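Local atomic coordinates of YHR177W (PDB entry 4M8B), a protein that probably regulates transcription through its WOPR (Gti1/Pac2 family) DNA-binding domain, the part of the longer yeast protein captured here together with DNA. Residues D15-D18 against L19-F23; V22-G25 against V26-G29; S160-P163 against F164-K167. All coordinates share one frame; numbering follows the deposited sequence.

Overall arrangement
All three contacts lie on the same side of the chain's centre. Contacts 1 and 2 share V22 and F23 and follow one another along helix 16-28: contact 1 is its buried start, contact 2 its partly buried end. Contact 3, at the surface, belongs to the loop between helices 148-153 and 172-179, with its centre about 10 Å from that of contact 1. The two groups meet where D18 OD1 lies 2.6 Å from S160 OG, a probable hydrogen bond, and where L21 and V22 touch F165. Chemistry changes with place: acidic groups and a cap at the helix start, aromatic packing and an amide pair toward its end, side-chain and water-bridged turns in the loop.

Contact 1 (D15-D18 against L19-F23); sequences DEQD and LALVF
L21 rests against Q17, one turn earlier in helix 16-28. Its CB stands 3.8 Å from Q17 O and equally far from D18 O. Setting CG anti to the carbonyl carbon (chi1 -68°) tips the branch back toward the helix start, where CG comes to 3.4 Å from Q17 O. At the tip, CD1 lies 3.6 Å from Q17 O and packs on S160 CA, while CD2 packs on the backbone O of F165. Q17 meets this branch with a chain bent at chi2 (54°), its NE2 4.1 Å from L21 CG, and the two side chains cross obliquely. Beneath them the first turn of the helix is closed by L19 N bonding to D15 O at 3.2 Å and by A20 N bonding to E16 O at 2.9 Å. D15 is the N-cap: its OD1 accepts a weak bond from D18 N at 3.5 Å. R158 forms salt bridges with both D15 and D18, and D18 OD1 is bonded to S160. Meanwhile L19 packs on F123 and L142 of the sheet. The chemistry implies a helix start where D15 and D18 would suit the positive end of the helix dipole, with R158 probably offsetting their mutual repulsion.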
loop_
_atom_site.group_PDB
_atom_site.type_symbol
_atom_site.label_atom_id
_atom_site.label_comp_id
_atom_site.label_asym_id
_atom_site.label_seq_id
_atom_site.Cartn_x
_atom_site.Cartn_y
_atom_site.Cartn_z
ATOM N N ASP C 15 -5.334 9.196 3.494
ATOM C CA ASP C 15 -6.679 8.954 4.011
ATOM C C ASP C 15 -7.594 8.284 2.984
ATOM O O ASP C 15 -7.150 7.898 1.903
ATOM C CB ASP C 15 -7.309 10.259 4.505
ATOM C CG ASP C 15 -7.613 11.227 3.375
ATOM O OD1 ASP C 15 -6.887 11.209 2.360
ATOM O OD2 ASP C 15 -8.578 12.009 3.502
ATOM N N GLU C 16 -8.871 8.154 3.331
ATOM C CA GLU C 16 -9.828 7.444 2.485
ATOM C C GLU C 16 -10.113 8.168 1.170
ATOM O O GLU C 16 -10.517 7.546 0.188
ATOM C CB GLU C 16 -11.133 7.178 3.246
ATOM C CG GLU C 16 -10.955 6.355 4.515
ATOM C CD GLU C 16 -12.274 5.997 5.181
ATOM O OE1 GLU C 16 -13.306 5.931 4.478
ATOM O OE2 GLU C 16 -12.276 5.780 6.412
ATOM N N GLN C 17 -9.905 9.480 1.151
ATOM C CA GLN C 17 -10.116 10.246 -0.070
ATOM C C GLN C 17 -9.057 9.885 -1.107
ATOM O O GLN C 17 -9.347 9.785 -2.298
ATOM C CB GLN C 17 -10.114 11.749 0.214
ATOM C CG GLN C 17 -10.457 12.604 -0.999
ATOM C CD GLN C 17 -11.776 12.208 -1.647
ATOM O OE1 GLN C 17 -12.630 11.581 -1.016
ATOM N NE2 GLN C 17 -11.946 12.572 -2.916
ATOM N N ASP C 18 -7.829 9.682 -0.641
ATOM C CA ASP C 18 -6.751 9.223 -1.505
ATOM C C ASP C 18 -7.046 7.823 -2.052
ATOM O O ASP C 18 -6.875 7.566 -3.242
ATOM C CB ASP C 18 -5.414 9.244 -0.759
ATOM C CG ASP C 18 -4.887 10.654 -0.539
ATOM O OD1 ASP C 18 -5.138 11.523 -1.400
ATOM O OD2 ASP C 18 -4.218 10.895 0.489
ATOM N N LEU C 19 -7.500 6.928 -1.177
ATOM C CA LEU C 19 -7.869 5.571 -1.575
ATOM C C LEU C 19 -8.974 5.563 -2.620
ATOM O O LEU C 19 -8.908 4.824 -3.602
ATOM C CB LEU C 19 -8.344 4.766 -0.366
ATOM C CG LEU C 19 -7.307 4.127 0.550
ATOM C CD1 LEU C 19 -7.993 3.522 1.766
ATOM C CD2 LEU C 19 -6.537 3.065 -0.209
ATOM N N ALA C 20 -9.991 6.388 -2.394
ATOM C CA ALA C 20 -11.183 6.387 -3.232
ATOM C C ALA C 20 -10.854 6.763 -4.668
ATOM O O ALA C 20 -11.385 6.176 -5.612
ATOM C CB ALA C 20 -12.225 7.327 -2.663
ATOM N N LEU C 21 -9.965 7.735 -4.827
ATOM C CA LEU C 21 -9.552 8.187 -6.149
ATOM C C LEU C 21 -8.814 7.086 -6.914
ATOM O O LEU C 21 -9.083 6.857 -8.094
ATOM C CB LEU C 21 -8.693 9.449 -6.034
ATOM C CG LEU C 21 -9.448 10.692 -5.546
ATOM C CD1 LEU C 21 -8.492 11.801 -5.128
ATOM C CD2 LEU C 21 -10.393 11.187 -6.626
ATOM N N VAL C 22 -7.899 6.399 -6.236
ATOM C CA VAL C 22 -7.143 5.311 -6.852
ATOM C C VAL C 22 -8.064 4.177 -7.298
ATOM O O VAL C 22 -8.010 3.736 -8.444
ATOM C CB VAL C 22 -6.073 4.752 -5.895
ATOM C CG1 VAL C 22 -5.332 3.591 -6.546
ATOM C CG2 VAL C 22 -5.102 5.849 -5.488
ATOM N N PHE C 23 -8.912 3.719 -6.384
ATOM C CA PHE C 23 -9.878 2.670 -6.681
ATOM C C PHE C 23 -10.799 3.055 -7.837
ATOM O O PHE C 23 -11.008 2.265 -8.756
ATOM C CB PHE C 23 -10.699 2.338 -5.434
ATOM C CG PHE C 23 -9.978 1.461 -4.443
ATOM C CD1 PHE C 23 -9.212 0.390 -4.869
ATOM C CD2 PHE C 23 -10.067 1.708 -3.084
ATOM C CE1 PHE C 23 -8.553 -0.421 -3.955
ATOM C CE2 PHE C 23 -9.410 0.902 -2.168
ATOM C CZ PHE C 23 -8.653 -0.162 -2.604
#

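Contact 2 (V22-G25 against V26-G29); sequences VFQG and VFNG
The ring of F27 lies over the backbone carbonyl of F23: F23 O sits 3.2 Å above the plane of the F27 ring, displaced toward the rim. With CG anti to the carbonyl carbon (chi1 -64°), the F27 ring is swung back along the helix above that oxygen, and its far end, CZ, reaches 4.3 Å from F23 CB. Outside the helix, the F27 ring also meets F127, nearly parallel to it, and F140, more steeply inclined. The other flat groups are two amides, those of Q24 and N28, with planes 59° apart. Q24 NE2 donates to N28 OD1 at 2.9 Å; the acceptor lies close to the Q24 amide plane, whereas the donor is tilted from the N28 carbonyl plane. The other end of the Q24 amide is held as well, since OE1 accepts from S171 N, and two bonds therefore fix its rotation.

F23 O serves three partners, because besides facing the ring it takes the bond from F27 N at 2.8 Å and a weak one from V26 N. The main bond of V26 N goes to V22 O at 3.0 Å, and V26 CG2 packs on the same oxygen. Two residues on from V26, N28 N bonds to Q24 O at 2.9 Å. The last turn closes with G29 N donating to G25 O at 3.3 Å. G29 is also where helical backbone angles end, its phi having turned positive (105°). Positive phi at the first non-helical residue is the signature of a glycine at the C' position, here ending the helix that packs F23 and F27 against the beta-sheet and helix 172-179 of the WOPR domain.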
loop_
_atom_site.group_PDB
_atom_site.type_symbol
_atom_site.label_atom_id
_atom_site.label_comp_id
_atom_site.label_asym_id
_atom_site.label_seq_id
_atom_site.Cartn_x
_atom_site.Cartn_y
_atom_site.Cartn_z
ATOM N N VAL C 22 -7.899 6.399 -6.236
ATOM C CA VAL C 22 -7.143 5.311 -6.852
ATOM C C VAL C 22 -8.064 4.177 -7.298
ATOM O O VAL C 22 -8.010 3.736 -8.444
ATOM C CB VAL C 22 -6.073 4.752 -5.895
ATOM C CG1 VAL C 22 -5.332 3.591 -6.546
ATOM C CG2 VAL C 22 -5.102 5.849 -5.488
ATOM N N PHE C 23 -8.912 3.719 -6.384
ATOM C CA PHE C 23 -9.878 2.670 -6.681
ATOM C C PHE C 23 -10.799 3.055 -7.837
ATOM O O PHE C 23 -11.008 2.265 -8.756
ATOM C CB PHE C 23 -10.699 2.338 -5.434
ATOM C CG PHE C 23 -9.978 1.461 -4.443
ATOM C CD1 PHE C 23 -9.212 0.390 -4.869
ATOM C CD2 PHE C 23 -10.067 1.708 -3.084
ATOM C CE1 PHE C 23 -8.553 -0.421 -3.955
ATOM C CE2 PHE C 23 -9.410 0.902 -2.168
ATOM C CZ PHE C 23 -8.653 -0.162 -2.604
ATOM N N GLN C 24 -11.345 4.269 -7.790
ATOM C CA GLN C 24 -12.238 4.737 -8.845
ATOM C C GLN C 24 -11.503 4.768 -10.180
ATOM O O GLN C 24 -12.053 4.385 -11.212
ATOM C CB GLN C 24 -12.805 6.120 -8.516
ATOM C CG GLN C 24 -13.899 6.589 -9.468
ATOM C CD GLN C 24 -15.128 5.696 -9.435
ATOM O OE1 GLN C 24 -15.688 5.432 -8.371
ATOM N NE2 GLN C 24 -15.550 5.220 -10.605
ATOM N N GLY C 25 -10.250 5.207 -10.145
ATOM C CA GLY C 25 -9.418 5.229 -11.334
ATOM C C GLY C 25 -9.200 3.841 -11.902
ATOM O O GLY C 25 -9.046 3.670 -13.112
ATOM N N VAL C 26 -9.186 2.845 -11.022
ATOM C CA VAL C 26 -9.035 1.457 -11.441
ATOM C C VAL C 26 -10.345 0.910 -12.005
ATOM O O VAL C 26 -10.347 0.199 -13.010
ATOM C CB VAL C 26 -8.552 0.561 -10.281
ATOM C CG1 VAL C 26 -8.641 -0.896 -10.667
ATOM C CG2 VAL C 26 -7.128 0.921 -9.886
ATOM N N PHE C 27 -11.455 1.245 -11.352
ATOM C CA PHE C 27 -12.777 0.831 -11.812
ATOM C C PHE C 27 -13.079 1.379 -13.208
ATOM O O PHE C 27 -13.693 0.702 -14.030
ATOM C CB PHE C 27 -13.863 1.288 -10.831
ATOM C CG PHE C 27 -13.757 0.667 -9.461
ATOM C CD1 PHE C 27 -12.950 -0.437 -9.237
ATOM C CD2 PHE C 27 -14.475 1.190 -8.397
ATOM C CE1 PHE C 27 -12.859 -1.010 -7.971
ATOM C CE2 PHE C 27 -14.387 0.626 -7.133
ATOM C CZ PHE C 27 -13.578 -0.475 -6.920
ATOM N N ASN C 28 -12.646 2.612 -13.464
ATOM C CA ASN C 28 -12.844 3.249 -14.763
ATOM C C ASN C 28 -11.943 2.655 -15.849
ATOM O O ASN C 28 -12.299 2.652 -17.027
ATOM C CB ASN C 28 -12.630 4.765 -14.660
ATOM C CG ASN C 28 -13.697 5.457 -13.820
ATOM O OD1 ASN C 28 -14.593 4.814 -13.273
ATOM N ND2 ASN C 28 -13.597 6.779 -13.711
ATOM N N GLY C 29 -10.775 2.160 -15.448
ATOM C CA GLY C 29 -9.857 1.528 -16.378
ATOM C C GLY C 29 -8.646 2.370 -16.735
ATOM O O GLY C 29 -7.790 1.937 -17.505
#

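Contact 3 (S160-P163 against F164-K167); sequences SENP and FFHK
N162 and F164 are joined through the asparagine side chain: F164 N donates to N162 OD1 at 3.0 Å. This is the close-knit part of the contact. Placing N162 CG anti to the backbone N (chi1 -173°) lays the amide alongside F164, with the two side chains pointing the same way. The backbone carbonyl of N162 is used too, as F165 N donates to N162 O at 2.8 Å. One asparagine thus receives two successive amide N-H groups, one on its side chain and one on its main chain. Its ND2 meets the F165 ring at the edge, near the ring plane, 3.7 Å from F165 CE1, with amide and ring planes 70° apart. The F165 ring is buried, touching P159 and, on helix 16-28, V22.

The outer side is built from exposed groups. P163 CA makes a CH-pi contact over the face of H166, 3.5 Å from the ring centroid and 17° off the ring normal. The backbone bond below it, from H166 N to P163 O, is longer at 3.2 Å. Farther out, K167 NZ reaches back to F164 O at 2.7 Å, in the carbonyl plane and on a lone pair. A water completes this side: it donates to P163 O at 2.7 Å and accepts from both K167 N and K167 NZ, so that solvent bridges where protein atoms close the inner side.

Side-chain oxygen of residue i bound to N-H of residue i+2 defines an Asx turn, here N162-P163-F164 with proline in the middle. It is superposed on two overlapping beta turns, N162-F165 and P163-H166, which shape the surface loop leading toward helix 172-179.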
loop_
_atom_site.group_PDB
_atom_site.type_symbol
_atom_site.label_atom_id
_atom_site.label_comp_id
_atom_site.label_asym_id
_atom_site.label_seq_id
_atom_site.Cartn_x
_atom_site.Cartn_y
_atom_site.Cartn_z
ATOM N N SER C 160 -5.319 12.986 -3.927
ATOM C CA SER C 160 -6.311 14.032 -3.681
ATOM C C SER C 160 -5.765 15.447 -3.877
ATOM O O SER C 160 -6.527 16.411 -3.902
ATOM C CB SER C 160 -6.917 13.888 -2.281
ATOM O OG SER C 160 -5.923 13.988 -1.278
ATOM N N GLU C 161 -4.449 15.567 -4.014
ATOM C CA GLU C 161 -3.817 16.853 -4.296
ATOM C C GLU C 161 -3.120 16.805 -5.651
ATOM O O GLU C 161 -2.205 17.581 -5.925
ATOM C CB GLU C 161 -2.816 17.214 -3.195
ATOM C CG GLU C 161 -3.435 17.297 -1.808
ATOM C CD GLU C 161 -2.418 17.614 -0.727
ATOM O OE1 GLU C 161 -1.238 17.848 -1.067
ATOM O OE2 GLU C 161 -2.797 17.628 0.463
ATOM N N ASN C 162 -3.567 15.879 -6.493
ATOM C CA ASN C 162 -2.979 15.662 -7.808
ATOM C C ASN C 162 -4.056 15.749 -8.878
ATOM O O ASN C 162 -4.898 14.854 -8.991
ATOM C CB ASN C 162 -2.284 14.295 -7.855
ATOM C CG ASN C 162 -1.493 14.067 -9.140
ATOM O OD1 ASN C 162 -1.795 14.635 -10.191
ATOM N ND2 ASN C 162 -0.479 13.213 -9.058
ATOM N N PRO C 163 -4.035 16.835 -9.662
ATOM C CA PRO C 163 -5.001 17.104 -10.732
ATOM C C PRO C 163 -5.275 15.893 -11.625
ATOM O O PRO C 163 -6.370 15.796 -12.180
ATOM C CB PRO C 163 -4.334 18.227 -11.544
ATOM C CG PRO C 163 -3.035 18.571 -10.820
ATOM C CD PRO C 163 -3.117 17.968 -9.460
ATOM N N PHE C 164 -4.311 14.987 -11.759
ATOM C CA PHE C 164 -4.508 13.811 -12.605
ATOM C C PHE C 164 -5.644 12.922 -12.108
ATOM O O PHE C 164 -6.318 12.266 -12.898
ATOM C CB PHE C 164 -3.219 12.992 -12.730
ATOM C CG PHE C 164 -3.404 11.685 -13.459
ATOM C CD1 PHE C 164 -3.399 11.640 -14.845
ATOM C CD2 PHE C 164 -3.595 10.503 -12.759
ATOM C CE1 PHE C 164 -3.576 10.442 -15.518
ATOM C CE2 PHE C 164 -3.774 9.301 -13.426
ATOM C CZ PHE C 164 -3.765 9.270 -14.808
ATOM N N PHE C 165 -5.854 12.906 -10.797
ATOM C CA PHE C 165 -6.858 12.035 -10.194
ATOM C C PHE C 165 -8.236 12.688 -10.073
ATOM O O PHE C 165 -9.195 12.040 -9.654
ATOM C CB PHE C 165 -6.386 11.561 -8.816
ATOM C CG PHE C 165 -5.189 10.650 -8.861
ATOM C CD1 PHE C 165 -3.910 11.166 -9.001
ATOM C CD2 PHE C 165 -5.342 9.277 -8.755
ATOM C CE1 PHE C 165 -2.805 10.329 -9.041
ATOM C CE2 PHE C 165 -4.242 8.434 -8.794
ATOM C CZ PHE C 165 -2.972 8.960 -8.937
ATOM N N HIS C 166 -8.331 13.965 -10.439
ATOM C CA HIS C 166 -9.575 14.722 -10.281
ATOM C C HIS C 166 -10.765 14.064 -10.972
ATOM O O HIS C 166 -11.870 14.038 -10.428
ATOM C CB HIS C 166 -9.404 16.161 -10.773
ATOM C CG HIS C 166 -8.669 17.047 -9.811
ATOM N ND1 HIS C 166 -8.171 18.279 -10.167
ATOM C CD2 HIS C 166 -8.359 16.875 -8.503
ATOM C CE1 HIS C 166 -7.579 18.832 -9.121
ATOM N NE2 HIS C 166 -7.679 18.000 -8.100
ATOM N N LYS C 167 -10.530 13.525 -12.165
ATOM C CA LYS C 167 -11.575 12.849 -12.929
ATOM C C LYS C 167 -11.952 11.499 -12.324
ATOM O O LYS C 167 -12.863 10.828 -12.807
ATOM C CB LYS C 167 -11.130 12.659 -14.379
ATOM C CG LYS C 167 -9.785 11.968 -14.515
ATOM C CD LYS C 167 -9.415 11.739 -15.969
ATOM C CE LYS C 167 -7.990 11.231 -16.089
ATOM N NZ LYS C 167 -7.015 12.207 -15.527
HETATM O O HOH W 1 -8.160 14.663 -13.889
#